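Local coordinates for 3' terminal uridylyl transferase (Trypanosoma brucei, PDB 5HZD), which adds uridines from UTP to the 3' hydroxyl of guide RNAs, ribosomal RNAs and some mRNAs during mitochondrial RNA editing, at residues 7-11 / 480-484; 90-94 / 105-109; 123-129 / 283-289; 203-208 / 260-265; 431-437 / 456-462. Residue numbers count along the deposited sequence, not the author numbering.

Interaction 1: residues 7-11 / 480-484; sequences SCDAC and GVTKS. With ZN (zinc ion), chain B.
Asp-9 lays its carboxylate over the first turn of the helix that starts at Val-481, where backbone NH groups have no carbonyl of an earlier turn to bond. Its CA lies 5.2 Å from the CA of Gly-480, the N-cap residue, and chi1 in the p well (66°) points OD1 at Thr-482, which gives it two bonds: N to OD1 2.9 Å and OG1 to OD1 2.7 Å, with Thr-482 also in p. A weak bond runs from Lys-483 N to Asp-9 OD2 at 3.3 Å. A side chain distant in sequence thus accepts bonds from the helix's first turn, beside Gly-480, where an ideal CB would clash with Asp-9 CB. The 7-11 segment is non-helical and belongs to the atypical C2H2 zinc finger: Cys-8 SG (2.3 Å) and Cys-11 SG (2.4 Å) bind ZN, with His-25 and His-30 completing the site. The finger is required for proper folding of the catalytic domain. Ala-10 N donates to Cys-8 SG at 3.3 Å, while Val-481 CG1 packs 4.4 Å from the same SG. One water links Ser-7 O to Val-481 N, 2.8 Å from each; another joins Asp-9 OD2 (2.7 Å) to Gly-480 N (2.9 Å).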
# COMPACT_ATOMS: atom_id res chain seq x y z
N SER A 7 27.33 -19.64 -1.09
CA SER A 7 26.75 -20.79 -0.42
C SER A 7 25.33 -21.01 -0.94
O SER A 7 24.60 -20.08 -1.29
CB SER A 7 26.73 -20.61 1.11
OG SER A 7 25.84 -19.58 1.52
N CYS A 8 24.97 -22.30 -0.99
CA CYS A 8 23.63 -22.73 -1.38
C CYS A 8 22.60 -22.40 -0.29
O CYS A 8 22.91 -22.45 0.90
CB CYS A 8 23.66 -24.23 -1.65
SG CYS A 8 22.08 -24.77 -2.35
N ASP A 9 21.38 -22.04 -0.71
CA ASP A 9 20.28 -21.75 0.23
C ASP A 9 19.34 -22.95 0.41
O ASP A 9 18.33 -22.84 1.11
CB ASP A 9 19.47 -20.53 -0.23
CG ASP A 9 18.73 -20.77 -1.53
OD1 ASP A 9 19.16 -21.67 -2.30
OD2 ASP A 9 17.73 -20.05 -1.77
N ALA A 10 19.67 -24.09 -0.20
CA ALA A 10 18.77 -25.25 -0.22
C ALA A 10 19.38 -26.48 0.41
O ALA A 10 18.72 -27.50 0.60
CB ALA A 10 18.33 -25.57 -1.65
N CYS A 11 20.68 -26.42 0.70
CA CYS A 11 21.29 -27.45 1.51
C CYS A 11 22.34 -26.78 2.38
O CYS A 11 22.81 -25.70 2.04
CB CYS A 11 21.86 -28.57 0.66
SG CYS A 11 23.21 -28.13 -0.37
N GLY A 480 18.01 -16.46 -1.62
CA GLY A 480 19.21 -17.20 -1.96
C GLY A 480 19.15 -17.77 -3.37
O GLY A 480 18.20 -17.50 -4.10
N VAL A 481 20.13 -18.58 -3.75
CA VAL A 481 20.27 -18.96 -5.15
C VAL A 481 19.07 -19.74 -5.72
O VAL A 481 18.59 -19.40 -6.81
CB VAL A 481 21.59 -19.69 -5.44
CG1 VAL A 481 21.69 -21.04 -4.72
CG2 VAL A 481 21.80 -19.85 -6.96
N THR A 482 18.58 -20.76 -5.02
CA THR A 482 17.44 -21.50 -5.56
C THR A 482 16.20 -20.61 -5.60
O THR A 482 15.46 -20.63 -6.59
CB THR A 482 17.17 -22.86 -4.83
OG1 THR A 482 16.86 -22.61 -3.45
CG2 THR A 482 18.37 -23.72 -4.94
N LYS A 483 15.99 -19.79 -4.58
CA LYS A 483 14.84 -18.90 -4.63
C LYS A 483 15.00 -17.94 -5.82
O LYS A 483 14.02 -17.59 -6.49
CB LYS A 483 14.69 -18.12 -3.31
CG LYS A 483 14.13 -18.94 -2.17
CD LYS A 483 13.58 -18.04 -1.05
CE LYS A 483 13.07 -18.89 0.10
NZ LYS A 483 12.54 -18.04 1.21
N SER A 484 16.23 -17.51 -6.11
CA SER A 484 16.45 -16.51 -7.17
C SER A 484 16.10 -17.13 -8.52
O SER A 484 15.60 -16.44 -9.41
CB SER A 484 17.89 -15.97 -7.19
OG SER A 484 18.81 -16.91 -7.72
ZN ZN B . 22.44 -27.05 -2.33
O HOH W 1 22.38 -18.55 -2.11
O HOH W 2 16.86 -18.44 0.16

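Interaction 2: residues 90-94 / 105-109; sequences RAQLE and RVFIF
Helix 90-94, an inner part of helix 80-100, runs nearly antiparallel to strand 105-109: the axes of the short segments make 153° and pass 7.8 Å apart at their closest, with the CA atoms of Glu-94 and Val-106 5.6 Å apart. Val-106 points at the helix, and its CG1 touches Arg-90 CG at 3.6 Å and Leu-93 CD2 at 4.0 Å. Leu-93 has chi1 t and chi2 p. This is a helix packed along an outermost strand of the palm sheet, within the nucleotidyltransferase domain, and Phe-126 of the adjacent strand meets both Leu-93 and Val-106. Arg-90 (chi1 and chi2 t, chi3 p) and Glu-94 (chi1 and chi2 t), one helical turn apart, both reach the backbone of Val-106. Arg-90 NH1 donates to Val-106 O at 2.9 Å, and Val-106 N donates to Glu-94 OE2 at 3.0 Å. A salt bridge, Arg-90 NH1 to Glu-94 OE2 at 2.9 Å, closes the pair, while NE of Arg-90 is bridged to Asp-372. Ile-108 CG1 lies 3.9 Å from Arg-90 CG.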
# COMPACT_ATOMS: atom_id res chain seq x y z
N ARG A 90 -10.80 9.26 6.88
CA ARG A 90 -9.60 9.85 7.47
C ARG A 90 -9.99 10.95 8.46
O ARG A 90 -9.45 11.00 9.56
CB ARG A 90 -8.71 10.48 6.37
CG ARG A 90 -7.31 10.89 6.86
CD ARG A 90 -6.71 12.02 6.00
NE ARG A 90 -7.61 13.15 6.08
CZ ARG A 90 -7.62 13.99 7.10
NH1 ARG A 90 -6.71 13.87 8.08
NH2 ARG A 90 -8.55 14.95 7.14
N ALA A 91 -10.91 11.83 8.06
CA ALA A 91 -11.33 12.91 8.96
C ALA A 91 -12.00 12.33 10.18
O ALA A 91 -11.81 12.86 11.30
CB ALA A 91 -12.25 13.88 8.23
N GLN A 92 -12.78 11.27 10.00
CA GLN A 92 -13.42 10.59 11.15
C GLN A 92 -12.39 10.05 12.12
O GLN A 92 -12.47 10.26 13.33
CB GLN A 92 -14.36 9.48 10.65
CG GLN A 92 -15.55 10.07 9.92
CD GLN A 92 -16.21 9.13 8.93
OE1 GLN A 92 -16.03 7.89 9.00
NE2 GLN A 92 -17.01 9.69 8.04
N LEU A 93 -11.38 9.36 11.59
CA LEU A 93 -10.33 8.82 12.44
C LEU A 93 -9.59 9.94 13.15
O LEU A 93 -9.23 9.80 14.32
CB LEU A 93 -9.36 7.95 11.62
CG LEU A 93 -8.27 7.31 12.49
CD1 LEU A 93 -8.82 6.36 13.57
CD2 LEU A 93 -7.31 6.52 11.55
N GLU A 94 -9.42 11.09 12.49
CA GLU A 94 -8.66 12.16 13.12
C GLU A 94 -9.39 12.69 14.33
O GLU A 94 -8.77 13.02 15.34
CB GLU A 94 -8.35 13.27 12.13
CG GLU A 94 -7.41 14.34 12.66
CD GLU A 94 -6.95 15.24 11.54
OE1 GLU A 94 -7.47 16.38 11.45
OE2 GLU A 94 -6.07 14.84 10.72
N ARG A 105 -2.27 14.25 13.79
CA ARG A 105 -3.05 14.35 12.57
C ARG A 105 -2.92 13.04 11.81
O ARG A 105 -1.98 12.28 12.04
CB ARG A 105 -2.59 15.54 11.70
CG ARG A 105 -2.80 16.91 12.40
CD ARG A 105 -4.28 17.18 12.63
NE ARG A 105 -4.48 18.51 13.24
CZ ARG A 105 -4.45 18.76 14.55
NH1 ARG A 105 -4.25 17.79 15.41
NH2 ARG A 105 -4.61 20.01 14.99
N VAL A 106 -3.88 12.78 10.94
CA VAL A 106 -3.95 11.49 10.25
C VAL A 106 -3.59 11.69 8.78
O VAL A 106 -4.15 12.56 8.12
CB VAL A 106 -5.37 10.86 10.38
CG1 VAL A 106 -5.46 9.51 9.60
CG2 VAL A 106 -5.71 10.59 11.86
N PHE A 107 -2.66 10.88 8.28
CA PHE A 107 -2.20 10.95 6.89
C PHE A 107 -2.55 9.63 6.22
O PHE A 107 -2.21 8.58 6.77
CB PHE A 107 -0.67 11.06 6.87
CG PHE A 107 -0.12 12.31 7.52
CD1 PHE A 107 -0.13 12.44 8.92
CD2 PHE A 107 0.49 13.31 6.77
CE1 PHE A 107 0.39 13.55 9.54
CE2 PHE A 107 1.03 14.43 7.40
CZ PHE A 107 0.96 14.57 8.77
N ILE A 108 -3.20 9.65 5.06
CA ILE A 108 -3.36 8.39 4.30
C ILE A 108 -2.07 8.08 3.54
O ILE A 108 -1.45 8.98 2.96
CB ILE A 108 -4.52 8.47 3.32
CG1 ILE A 108 -5.84 8.52 4.10
CG2 ILE A 108 -4.49 7.27 2.33
CD1 ILE A 108 -7.08 8.76 3.23
N PHE A 109 -1.67 6.81 3.53
CA PHE A 109 -0.59 6.41 2.60
C PHE A 109 -0.94 5.09 1.96
O PHE A 109 -2.04 4.58 2.16
CB PHE A 109 0.80 6.45 3.25
CG PHE A 109 1.03 5.43 4.34
CD1 PHE A 109 0.59 5.66 5.64
CD2 PHE A 109 1.70 4.26 4.07
CE1 PHE A 109 0.86 4.72 6.66
CE2 PHE A 109 1.94 3.30 5.06
CZ PHE A 109 1.50 3.54 6.37

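Interaction 3: residues 123-129 / 283-289; sequences DIDFAVV and IDFDLSF
Two extended segments lie side by side as parallel strands, 124-129 and 285-288, their axes 4.8 Å apart at 17°. Ile-124 pairs with Phe-285, Asp-125 with Asp-286, Phe-126 with Leu-287 and Ala-127 with Ser-288. The ladder runs Ile-124 N to Asp-284 O (3.1 Å), Asp-286 N to Ile-124 O (3.1 Å), Phe-126 N to Asp-286 O (2.9 Å), Ser-288 N to Phe-126 O (2.9 Å) and Val-128 N to Ser-288 O (2.8 Å). On the face of Ile-124, Phe-126, Phe-285 and Leu-287, Phe-126 (chi1 m) drives its ring edge against the face of Phe-285 (chi1 p) in an offset edge-to-face pair, centroids 5.2 Å apart and planes at 68°. Ile-283 CD1 closes the gap beyond, 4.2 Å from Phe-126 CZ and 4.3 Å from Ile-124 CG1. Val-128 CG2 fits against Leu-287 CD2 at 3.8 Å, and its CB against Phe-289 CD1 at 3.9 Å. Helix 80-100 packs on Phe-126, Ile-283 and Leu-287, helix 143-156 on Leu-287 and Phe-289. The face with Ala-127 and Ser-288 starts acidic: Asp-125 OD1 stands 4.1 Å from Asp-286 OD2, and a water bridges Asp-123 OD2 (2.8 Å) and Asp-286 OD2 (2.7 Å), while Lys-176 pairs with Asp-286 OD1. Three carboxylates on, or just before, neighbouring palm strands are the hallmark of the nucleotidyltransferase active site; by similarity Asp-123 and Asp-125 bind catalytic magnesium and Asp-286 is important for activity.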
# COMPACT_ATOMS: atom_id res chain seq x y z
N ASP A 123 -6.98 -2.18 1.17
CA ASP A 123 -6.72 -1.65 2.51
C ASP A 123 -6.22 -0.20 2.43
O ASP A 123 -5.42 0.14 1.57
CB ASP A 123 -5.64 -2.47 3.23
CG ASP A 123 -6.10 -3.85 3.61
OD1 ASP A 123 -7.23 -4.25 3.27
OD2 ASP A 123 -5.28 -4.56 4.24
N ILE A 124 -6.67 0.65 3.37
CA ILE A 124 -6.17 2.02 3.48
C ILE A 124 -5.16 2.02 4.61
O ILE A 124 -5.43 1.42 5.64
CB ILE A 124 -7.32 3.00 3.85
CG1 ILE A 124 -8.29 3.12 2.66
CG2 ILE A 124 -6.79 4.38 4.29
CD1 ILE A 124 -7.73 3.86 1.42
N ASP A 125 -4.00 2.63 4.41
CA ASP A 125 -3.06 2.84 5.51
C ASP A 125 -3.24 4.23 6.09
O ASP A 125 -3.31 5.22 5.36
CB ASP A 125 -1.61 2.72 5.03
CG ASP A 125 -1.21 1.28 4.77
OD1 ASP A 125 -0.97 0.57 5.76
OD2 ASP A 125 -1.15 0.89 3.58
N PHE A 126 -3.31 4.31 7.42
CA PHE A 126 -3.42 5.60 8.09
C PHE A 126 -2.21 5.74 8.98
O PHE A 126 -1.93 4.85 9.80
CB PHE A 126 -4.65 5.65 9.00
CG PHE A 126 -5.97 5.68 8.30
CD1 PHE A 126 -6.31 6.75 7.48
CD2 PHE A 126 -6.94 4.72 8.57
CE1 PHE A 126 -7.56 6.83 6.87
CE2 PHE A 126 -8.19 4.78 7.97
CZ PHE A 126 -8.52 5.83 7.13
N ALA A 127 -1.47 6.83 8.84
CA ALA A 127 -0.37 7.14 9.76
C ALA A 127 -0.83 8.25 10.70
O ALA A 127 -1.39 9.25 10.24
CB ALA A 127 0.84 7.66 8.98
N VAL A 128 -0.58 8.11 11.99
CA VAL A 128 -0.98 9.12 12.98
C VAL A 128 0.28 9.78 13.51
O VAL A 128 1.09 9.12 14.16
CB VAL A 128 -1.72 8.41 14.15
CG1 VAL A 128 -2.07 9.41 15.28
CG2 VAL A 128 -3.00 7.71 13.61
N VAL A 129 0.46 11.07 13.24
CA VAL A 129 1.72 11.75 13.51
C VAL A 129 1.45 13.16 14.02
O VAL A 129 0.61 13.90 13.45
CB VAL A 129 2.57 11.90 12.21
CG1 VAL A 129 3.91 12.62 12.51
CG2 VAL A 129 2.82 10.52 11.58
N ILE A 283 -14.46 0.20 6.17
CA ILE A 283 -13.28 -0.02 5.38
C ILE A 283 -12.19 -0.78 6.15
O ILE A 283 -12.01 -0.57 7.35
CB ILE A 283 -12.72 1.31 4.85
CG1 ILE A 283 -12.29 2.22 5.98
CG2 ILE A 283 -13.73 2.01 3.94
CD1 ILE A 283 -11.50 3.41 5.46
N ASP A 284 -11.46 -1.64 5.46
CA ASP A 284 -10.29 -2.28 6.04
C ASP A 284 -9.18 -1.25 6.12
O ASP A 284 -8.92 -0.55 5.13
CB ASP A 284 -9.78 -3.42 5.15
CG ASP A 284 -10.71 -4.63 5.10
OD1 ASP A 284 -11.38 -4.96 6.09
OD2 ASP A 284 -10.74 -5.28 4.04
N PHE A 285 -8.53 -1.16 7.27
CA PHE A 285 -7.38 -0.24 7.42
C PHE A 285 -6.36 -0.72 8.41
O PHE A 285 -6.67 -1.53 9.30
CB PHE A 285 -7.85 1.21 7.74
CG PHE A 285 -8.52 1.41 9.10
CD1 PHE A 285 -7.75 1.53 10.27
CD2 PHE A 285 -9.90 1.53 9.19
CE1 PHE A 285 -8.35 1.73 11.51
CE2 PHE A 285 -10.50 1.77 10.43
CZ PHE A 285 -9.73 1.84 11.59
N ASP A 286 -5.12 -0.27 8.20
CA ASP A 286 -4.05 -0.46 9.18
C ASP A 286 -3.68 0.93 9.68
O ASP A 286 -3.41 1.84 8.88
CB ASP A 286 -2.79 -1.05 8.56
CG ASP A 286 -2.95 -2.51 8.13
OD1 ASP A 286 -3.99 -3.14 8.45
OD2 ASP A 286 -2.01 -3.01 7.48
N LEU A 287 -3.66 1.08 11.00
CA LEU A 287 -3.31 2.35 11.66
C LEU A 287 -1.94 2.22 12.32
O LEU A 287 -1.71 1.35 13.14
CB LEU A 287 -4.42 2.69 12.67
CG LEU A 287 -4.38 4.03 13.41
CD1 LEU A 287 -5.70 4.27 14.08
CD2 LEU A 287 -3.25 4.06 14.45
N SER A 288 -1.01 3.09 11.93
CA SER A 288 0.34 3.10 12.46
C SER A 288 0.73 4.50 12.86
O SER A 288 -0.04 5.45 12.65
CB SER A 288 1.32 2.58 11.40
OG SER A 288 1.20 3.36 10.20
N PHE A 289 1.92 4.63 13.45
CA PHE A 289 2.31 5.88 14.09
C PHE A 289 3.59 6.48 13.53
O PHE A 289 4.15 7.43 14.09
CB PHE A 289 2.44 5.66 15.60
CG PHE A 289 1.17 5.22 16.25
CD1 PHE A 289 0.21 6.16 16.63
CD2 PHE A 289 0.88 3.87 16.41
CE1 PHE A 289 -0.98 5.79 17.21
CE2 PHE A 289 -0.31 3.48 16.98
CZ PHE A 289 -1.25 4.43 17.37
O HOH W 3 -2.70 -4.12 5.15
O HOH W 4 -0.54 1.97 8.57

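Interaction 4: residues 203-208 / 260-265; sequences LNGPAT and LASASL
Leu-265 forms the apolar centre, with chi1 t and chi2 p directing its methyls at the 203-208 loop. CD2 rests 4.1 Å from Leu-203 CD2 and 4.2 Å from Ala-207 CB, and CD1 lies 3.4 Å from Gly-205 O. Leu-203 also brings CD2 to 4.4 Å from Leu-260 CD1, and Trp-233 touches both Leu-203 and Ala-207. A type II beta turn spans Ser-262 to Leu-265, closed by Leu-265 N to Ser-262 O at 3.1 Å, with Ser-264 at positive phi (67°). The CA atoms of Asn-204 and Leu-265 are 6.1 Å apart. Further out, Asn-204 (chi1 p) donates from ND2 to Ser-264 O at 3.0 Å, while its OD1 accepts from Arg-266 N. A water spans Pro-206 O (2.6 Å) and Ser-262 OG (3.0 Å), and Asp-211 also bonds Ser-262 OG. Two connections of the four-stranded antiparallel sheet are thus joined: leucines supply most of the contact, while the Asn-204 to Ser-264 bond and the water fix the turn at its exposed edge.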
# COMPACT_ATOMS: atom_id res chain seq x y z
N LEU A 203 -27.94 6.48 28.36
CA LEU A 203 -27.55 6.97 29.68
C LEU A 203 -27.79 5.92 30.74
O LEU A 203 -28.71 5.10 30.60
CB LEU A 203 -28.35 8.24 30.03
CG LEU A 203 -27.97 9.53 29.29
CD1 LEU A 203 -28.33 9.48 27.79
CD2 LEU A 203 -28.65 10.70 29.98
N ASN A 204 -27.02 5.97 31.82
CA ASN A 204 -27.21 5.00 32.90
C ASN A 204 -28.32 5.31 33.90
O ASN A 204 -28.50 4.61 34.91
CB ASN A 204 -25.86 4.73 33.61
CG ASN A 204 -25.39 5.92 34.39
OD1 ASN A 204 -25.92 7.03 34.23
ND2 ASN A 204 -24.41 5.72 35.26
N GLY A 205 -29.09 6.37 33.64
CA GLY A 205 -30.23 6.72 34.46
C GLY A 205 -30.95 7.82 33.71
O GLY A 205 -30.51 8.22 32.64
N PRO A 206 -32.06 8.29 34.26
CA PRO A 206 -32.84 9.35 33.60
C PRO A 206 -32.16 10.71 33.75
O PRO A 206 -31.64 11.01 34.83
CB PRO A 206 -34.17 9.31 34.35
CG PRO A 206 -33.84 8.74 35.69
CD PRO A 206 -32.73 7.77 35.46
N ALA A 207 -32.17 11.50 32.68
CA ALA A 207 -31.59 12.83 32.68
C ALA A 207 -32.64 13.85 33.11
O ALA A 207 -33.78 13.80 32.67
CB ALA A 207 -31.11 13.18 31.26
N THR A 208 -32.24 14.79 33.96
CA THR A 208 -33.09 15.93 34.26
C THR A 208 -33.13 16.86 33.05
O THR A 208 -32.40 16.68 32.08
CB THR A 208 -32.55 16.75 35.44
OG1 THR A 208 -31.26 17.27 35.10
CG2 THR A 208 -32.42 15.86 36.70
N LEU A 260 -22.42 16.18 32.47
CA LEU A 260 -23.79 16.33 32.90
C LEU A 260 -23.78 16.77 34.35
O LEU A 260 -22.78 16.61 35.06
CB LEU A 260 -24.56 15.02 32.69
CG LEU A 260 -24.46 14.52 31.24
CD1 LEU A 260 -25.31 13.27 31.08
CD2 LEU A 260 -24.84 15.57 30.20
N ALA A 261 -24.90 17.33 34.78
CA ALA A 261 -25.01 17.88 36.14
C ALA A 261 -25.23 16.79 37.19
O ALA A 261 -24.57 16.81 38.24
CB ALA A 261 -26.12 18.91 36.18
N SER A 262 -26.14 15.84 36.92
CA SER A 262 -26.54 14.83 37.91
C SER A 262 -25.38 13.93 38.25
O SER A 262 -24.73 13.38 37.38
CB SER A 262 -27.71 13.96 37.40
OG SER A 262 -28.89 14.72 37.26
N ALA A 263 -25.13 13.80 39.55
CA ALA A 263 -24.01 12.99 39.98
C ALA A 263 -24.13 11.57 39.46
O ALA A 263 -25.19 10.93 39.60
CB ALA A 263 -23.95 12.99 41.49
N SER A 264 -23.02 11.08 38.92
CA SER A 264 -22.84 9.72 38.40
C SER A 264 -23.67 9.38 37.18
O SER A 264 -23.71 8.22 36.78
CB SER A 264 -23.07 8.68 39.48
OG SER A 264 -22.15 8.84 40.55
N LEU A 265 -24.31 10.37 36.58
CA LEU A 265 -24.97 10.12 35.31
C LEU A 265 -23.94 10.06 34.19
O LEU A 265 -23.13 10.98 34.01
CB LEU A 265 -26.00 11.21 35.04
CG LEU A 265 -26.89 11.04 33.80
CD1 LEU A 265 -27.81 9.83 34.01
CD2 LEU A 265 -27.73 12.29 33.67
O HOH W 5 -30.67 12.34 36.90

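Interaction 5: residues 431-437 / 456-462; sequences GWHVEDV and RHPTRYE
Tyr-461 and Trp-432, both chi1 m, form an offset stack of the tyrosine and indole five-membered rings, centroids 4.1 Å apart and planes at 12°. Trp-432 CB adds a CH-pi contact, 3.8 Å from the Tyr-461 centroid, and NE1 bonds Asn-472. The backbones are irregular, with CA separations of 6.0 Å for Trp-432 and Tyr-461, 6.4 Å for Glu-435 and Arg-460, and 5.8 Å for Val-437 and Pro-458. Gly-431, at phi 80°, ends the preceding helix in a Schellman motif. Glu-435 (chi1 m, chi2 t) splits its carboxylate: OE1 makes a salt bridge to Arg-460 NH1 at 2.9 Å, OE2 accepts from Tyr-461 N at 2.9 Å. Arg-460 folds through chi1 and chi2 m, and its NH1 also bonds Ser-7. Waters join Asp-436 N (2.8 Å) to Thr-459 O (2.7 Å), and Asp-436 O to Thr-459 N, 2.9 Å from each. Two segments joined by a connection absent from the model thus pair beside the zinc finger; Asn-472 belongs to the inferred nucleotide recognition motif.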
# COMPACT_ATOMS: atom_id res chain seq x y z
N GLY A 431 28.65 -2.34 -1.25
CA GLY A 431 29.31 -3.33 -0.42
C GLY A 431 28.51 -4.63 -0.43
O GLY A 431 28.63 -5.44 0.49
N TRP A 432 27.74 -4.84 -1.49
CA TRP A 432 26.89 -6.02 -1.62
C TRP A 432 27.51 -7.06 -2.57
O TRP A 432 26.84 -7.99 -3.03
CB TRP A 432 25.51 -5.61 -2.13
CG TRP A 432 24.71 -4.82 -1.15
CD1 TRP A 432 25.09 -4.41 0.11
CD2 TRP A 432 23.38 -4.34 -1.34
NE1 TRP A 432 24.07 -3.71 0.71
CE2 TRP A 432 23.01 -3.64 -0.16
CE3 TRP A 432 22.48 -4.40 -2.40
CZ2 TRP A 432 21.76 -3.03 -0.02
CZ3 TRP A 432 21.24 -3.84 -2.26
CH2 TRP A 432 20.88 -3.14 -1.07
N HIS A 433 28.80 -6.91 -2.86
CA HIS A 433 29.49 -7.83 -3.77
C HIS A 433 30.03 -9.07 -3.05
O HIS A 433 30.54 -10.00 -3.70
CB HIS A 433 30.64 -7.11 -4.45
CG HIS A 433 31.66 -6.58 -3.50
ND1 HIS A 433 31.34 -5.67 -2.51
CD2 HIS A 433 32.97 -6.86 -3.35
CE1 HIS A 433 32.42 -5.40 -1.80
NE2 HIS A 433 33.43 -6.11 -2.29
N VAL A 434 29.93 -9.08 -1.72
CA VAL A 434 30.35 -10.22 -0.90
C VAL A 434 29.26 -10.50 0.13
O VAL A 434 28.73 -9.56 0.72
CB VAL A 434 31.66 -9.89 -0.13
CG1 VAL A 434 32.07 -11.04 0.78
CG2 VAL A 434 32.79 -9.56 -1.10
N GLU A 435 28.91 -11.77 0.35
CA GLU A 435 27.97 -12.09 1.42
C GLU A 435 28.76 -12.61 2.61
O GLU A 435 29.83 -13.20 2.45
CB GLU A 435 26.97 -13.18 1.00
CG GLU A 435 25.96 -12.79 -0.05
CD GLU A 435 25.10 -13.98 -0.49
OE1 GLU A 435 25.20 -15.07 0.14
OE2 GLU A 435 24.33 -13.85 -1.47
N ASP A 436 28.22 -12.39 3.80
CA ASP A 436 28.74 -12.96 5.04
C ASP A 436 28.03 -14.30 5.26
O ASP A 436 26.88 -14.33 5.73
CB ASP A 436 28.42 -12.01 6.20
CG ASP A 436 29.22 -12.32 7.45
OD1 ASP A 436 29.77 -13.45 7.55
OD2 ASP A 436 29.30 -11.44 8.34
N VAL A 437 28.69 -15.39 4.89
CA VAL A 437 28.09 -16.74 4.96
C VAL A 437 28.67 -17.60 6.09
O VAL A 437 29.04 -17.10 7.15
CB VAL A 437 28.25 -17.51 3.62
CG1 VAL A 437 27.64 -16.72 2.47
CG2 VAL A 437 29.70 -17.82 3.35
N ARG A 456 22.27 -21.85 6.23
CA ARG A 456 22.21 -20.69 7.11
C ARG A 456 21.09 -19.77 6.65
O ARG A 456 20.34 -20.11 5.74
CB ARG A 456 23.55 -19.95 7.10
CG ARG A 456 24.04 -19.60 8.49
CD ARG A 456 25.40 -18.91 8.47
NE ARG A 456 25.32 -17.50 8.11
CZ ARG A 456 24.78 -16.55 8.88
NH1 ARG A 456 24.26 -16.86 10.06
NH2 ARG A 456 24.75 -15.29 8.46
N HIS A 457 20.98 -18.60 7.27
CA HIS A 457 20.12 -17.54 6.75
C HIS A 457 20.89 -16.24 6.61
O HIS A 457 20.64 -15.29 7.33
CB HIS A 457 18.89 -17.33 7.63
CG HIS A 457 17.79 -18.31 7.37
ND1 HIS A 457 17.35 -19.20 8.32
CD2 HIS A 457 17.04 -18.53 6.26
CE1 HIS A 457 16.38 -19.94 7.81
NE2 HIS A 457 16.18 -19.55 6.56
N PRO A 458 21.86 -16.21 5.68
CA PRO A 458 22.64 -14.99 5.53
C PRO A 458 21.80 -13.88 4.89
O PRO A 458 20.72 -14.11 4.34
CB PRO A 458 23.76 -15.41 4.56
CG PRO A 458 23.72 -16.94 4.52
CD PRO A 458 22.27 -17.26 4.74
N THR A 459 22.30 -12.65 4.99
CA THR A 459 21.74 -11.60 4.15
C THR A 459 22.24 -11.92 2.75
O THR A 459 23.44 -12.02 2.53
CB THR A 459 22.31 -10.26 4.60
OG1 THR A 459 21.84 -9.98 5.93
CG2 THR A 459 21.87 -9.17 3.66
N ARG A 460 21.32 -12.10 1.81
CA ARG A 460 21.68 -12.56 0.47
C ARG A 460 21.76 -11.35 -0.46
O ARG A 460 21.03 -10.36 -0.27
CB ARG A 460 20.60 -13.49 -0.09
CG ARG A 460 20.48 -14.81 0.67
CD ARG A 460 21.75 -15.60 0.56
NE ARG A 460 21.59 -16.97 1.05
CZ ARG A 460 22.55 -17.87 1.11
NH1 ARG A 460 23.80 -17.60 0.71
NH2 ARG A 460 22.26 -19.07 1.58
N TYR A 461 22.69 -11.44 -1.42
CA TYR A 461 22.89 -10.39 -2.41
C TYR A 461 22.87 -11.00 -3.80
O TYR A 461 23.62 -10.60 -4.69
CB TYR A 461 24.22 -9.67 -2.18
CG TYR A 461 24.31 -8.92 -0.86
CD1 TYR A 461 23.34 -8.00 -0.50
CD2 TYR A 461 25.38 -9.11 0.01
CE1 TYR A 461 23.41 -7.30 0.69
CE2 TYR A 461 25.46 -8.42 1.22
CZ TYR A 461 24.48 -7.50 1.54
OH TYR A 461 24.55 -6.81 2.73
N GLU A 462 22.02 -12.01 -3.99
CA GLU A 462 21.85 -12.63 -5.29
C GLU A 462 21.05 -11.74 -6.21
O GLU A 462 21.49 -11.42 -7.33
CB GLU A 462 21.09 -13.95 -5.11
CG GLU A 462 21.15 -14.86 -6.31
CD GLU A 462 22.53 -15.44 -6.61
OE1 GLU A 462 23.31 -15.80 -5.68
OE2 GLU A 462 22.82 -15.55 -7.81
O HOH W 6 26.93 -10.46 -4.39
O HOH W 7 23.80 -16.17 -2.84
O HOH W 8 25.68 -11.17 3.77
O HOH W 9 24.79 -12.44 6.52

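Interactions 2 and 3 share the palm sheet, their centres about 8 Å apart: strand 105-109 bonds to 124-129, and Phe-126 packs against Leu-93 and Val-106. Interaction 3 is the buried one, with a regular backbone ladder and an apolar face backing the acidic one, whereas interaction 2 pairs side-chain charges with one strand residue's backbone. Interactions 1 and 5 also touch, at centres about 11 Å apart, where Arg-460 meets Ser-7; zinc, carboxylate bonds to the start of helix 481-497 and a buried salt bridge organise mostly irregular chain. Interaction 4 stands alone near one end of the molecule, about 69 Å from interaction 1 between centres, a partly buried leucine contact with an exposed polar rim.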